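Local coordinates for cytochrome C, class II (Shewanella frigidimarina, PDB 4ULV), which binds a covalently attached heme c and probably serves in electron transfer, with a proposed role in sensing diatomic gases, at residues 21-26 and 109-114. Residues are numbered along the deposited sequence; the frame is centred on the assembly and turned at random.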
loop_
_atom_site.group_PDB
_atom_site.type_symbol
_atom_site.label_atom_id
_atom_site.label_comp_id
_atom_site.label_asym_id
_atom_site.label_seq_id
_atom_site.Cartn_x
_atom_site.Cartn_y
_atom_site.Cartn_z
ATOM N N TYR A 21 -2.134 -5.361 -8.581
ATOM C CA TYR A 21 -3.566 -5.193 -8.773
ATOM C C TYR A 21 -3.883 -3.832 -9.422
ATOM O O TYR A 21 -4.676 -3.761 -10.344
ATOM C CB TYR A 21 -4.329 -5.322 -7.438
ATOM C CG TYR A 21 -5.797 -5.047 -7.521
ATOM C CD1 TYR A 21 -6.700 -6.038 -7.899
ATOM C CD2 TYR A 21 -6.288 -3.739 -7.319
ATOM C CE1 TYR A 21 -8.057 -5.782 -8.000
ATOM C CE2 TYR A 21 -7.653 -3.465 -7.429
ATOM C CZ TYR A 21 -8.523 -4.482 -7.805
ATOM O OH TYR A 21 -9.853 -4.264 -7.915
ATOM N N ASN A 22 -3.245 -2.798 -8.924
ATOM C CA ASN A 22 -3.520 -1.476 -9.438
ATOM C C ASN A 22 -2.934 -1.257 -10.825
ATOM O O ASN A 22 -3.637 -0.761 -11.700
ATOM C CB ASN A 22 -3.015 -0.426 -8.408
ATOM C CG ASN A 22 -3.973 -0.247 -7.247
ATOM O OD1 ASN A 22 -4.955 0.457 -7.378
ATOM N ND2 ASN A 22 -3.741 -0.983 -6.162
ATOM N N PHE A 23 -1.697 -1.695 -10.993
ATOM C CA PHE A 23 -1.052 -1.562 -12.297
ATOM C C PHE A 23 -1.780 -2.396 -13.349
ATOM O O PHE A 23 -1.902 -1.999 -14.533
ATOM C CB PHE A 23 0.401 -2.003 -12.177
ATOM C CG PHE A 23 1.260 -1.647 -13.379
ATOM C CD1 PHE A 23 1.589 -0.346 -13.618
ATOM C CD2 PHE A 23 1.794 -2.611 -14.182
ATOM C CE1 PHE A 23 2.357 0.035 -14.695
ATOM C CE2 PHE A 23 2.571 -2.270 -15.252
ATOM C CZ PHE A 23 2.879 -0.927 -15.501
ATOM N N GLY A 24 -2.223 -3.580 -12.972
ATOM C CA GLY A 24 -2.999 -4.469 -13.845
ATOM C C GLY A 24 -4.320 -3.923 -14.301
ATOM O O GLY A 24 -4.710 -4.012 -15.456
ATOM N N ASP A 25 -5.000 -3.239 -13.368
ATOM C CA ASP A 25 -6.236 -2.546 -13.739
ATOM C C ASP A 25 -6.027 -1.454 -14.755
ATOM O O ASP A 25 -6.802 -1.299 -15.719
ATOM C CB ASP A 25 -7.008 -2.042 -12.518
ATOM C CG ASP A 25 -8.424 -1.653 -12.864
ATOM O OD1 ASP A 25 -9.194 -2.550 -13.265
ATOM O OD2 ASP A 25 -8.762 -0.440 -12.716
ATOM N N MET A 26 -4.970 -0.680 -14.535
ATOM C CA MET A 26 -4.616 0.377 -15.453
ATOM C C MET A 26 -4.325 -0.236 -16.845
ATOM O O MET A 26 -4.789 0.280 -17.869
ATOM C CB MET A 26 -3.381 1.101 -14.920
ATOM C CG MET A 26 -3.694 1.859 -13.632
ATOM S SD MET A 26 -2.170 2.363 -12.766
ATOM C CE MET A 26 -1.810 3.569 -13.902
ATOM N N GLN A 109 3.088 5.596 -23.198
ATOM C CA GLN A 109 4.535 5.505 -23.045
ATOM C C GLN A 109 4.987 5.493 -21.556
ATOM O O GLN A 109 5.912 4.722 -21.208
ATOM C CB GLN A 109 5.247 6.540 -23.921
ATOM C CG GLN A 109 6.740 6.413 -23.783
ATOM C CD GLN A 109 7.279 5.181 -24.446
ATOM O OE1 GLN A 109 7.115 5.015 -25.641
ATOM N NE2 GLN A 109 7.968 4.344 -23.703
ATOM N N ALA A 110 4.366 6.308 -20.715
ATOM C CA ALA A 110 4.665 6.292 -19.292
ATOM C C ALA A 110 4.360 4.907 -18.684
ATOM O O ALA A 110 5.106 4.413 -17.822
ATOM C CB ALA A 110 3.933 7.402 -18.586
ATOM N N PHE A 111 3.250 4.335 -19.131
ATOM C CA PHE A 111 2.832 3.017 -18.602
ATOM C C PHE A 111 3.874 1.997 -19.040
ATOM O O PHE A 111 4.316 1.173 -18.228
ATOM C CB PHE A 111 1.424 2.670 -19.099
ATOM C CG PHE A 111 0.924 1.357 -18.559
ATOM C CD1 PHE A 111 0.263 1.343 -17.338
ATOM C CD2 PHE A 111 1.046 0.175 -19.269
ATOM C CE1 PHE A 111 -0.165 0.140 -16.789
ATOM C CE2 PHE A 111 0.570 -0.992 -18.728
ATOM C CZ PHE A 111 -0.015 -0.998 -17.500
ATOM N N ALA A 112 4.299 2.019 -20.312
ATOM C CA ALA A 112 5.356 1.145 -20.783
ATOM C C ALA A 112 6.671 1.343 -20.062
ATOM O O ALA A 112 7.357 0.388 -19.758
ATOM C CB ALA A 112 5.553 1.294 -22.290
ATOM N N ASN A 113 7.012 2.579 -19.735
ATOM C CA ASN A 113 8.246 2.853 -19.044
ATOM C C ASN A 113 8.190 2.158 -17.647
ATOM O O ASN A 113 9.192 1.597 -17.173
ATOM C CB ASN A 113 8.427 4.350 -18.806
ATOM C CG ASN A 113 8.790 5.120 -20.083
ATOM O OD1 ASN A 113 9.189 4.524 -21.115
ATOM N ND2 ASN A 113 8.703 6.429 -20.016
ATOM N N THR A 114 7.037 2.277 -16.985
ATOM C CA THR A 114 6.902 1.658 -15.655
ATOM C C THR A 114 6.955 0.121 -15.805
ATOM O O THR A 114 7.674 -0.565 -15.018
ATOM C CB THR A 114 5.624 2.142 -15.042
ATOM O OG1 THR A 114 5.676 3.589 -14.888
ATOM C CG2 THR A 114 5.415 1.543 -13.681
#
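The rings of Phe-23 and Phe-111 lie face on face in an offset stack. CE1 of Phe-111 sits over one face of the Phe-23 ring, near its rim. CZ of Phe-23 sits in the same way over a face of Phe-111. At the edges, in plane, are backbone oxygens: Phe-111 O beside the Phe-23 ring and Phe-23 O beside the Phe-111 ring. The stack joins helices 5-30 and 104-125 of the four-helix bundle of cytochrome c'. The two segments run roughly antiparallel, at 143°, their axes coming no closer than 11.8 Å. That is a wide gap for helices, and the two rings bridge it from opposite directions. Both side chains hold CG anti to the backbone N (chi1 -178° in Phe-111), which carries each ring across to the other helix. Their planes are only 11° from parallel, and the centroids are 4.2 Å apart.

Thr-114 adds its methyl: CG2 lies 3.6 Å from Phe-23 CE1, approaching that ring obliquely. Its hydroxyl is engaged apart from the rings, in a hydrogen bond between OG1 and Asn-91 OD1 on helix 78-98. Phe-23 also touches the heme, and its side chain comes within about 4 Å of that of Cys-118, one of the two cysteines that bind the heme covalently. The stack thus adjoins the heme pocket through Phe-23. Replacing Phe-23 by alanine is likely to leave Phe-111 without its stacking partner and open a gap beside the heme.

Met-26 packs with its CB rather than its sulfur. The Met-26 side chain also touches Phe-41 of helix 38-51 and Leu-95 of helix 78-98. Met-26 CB lies 3.8 Å from Phe-111 CE1, the same ring carbon that approaches Phe-23 CE1 to 3.3 Å.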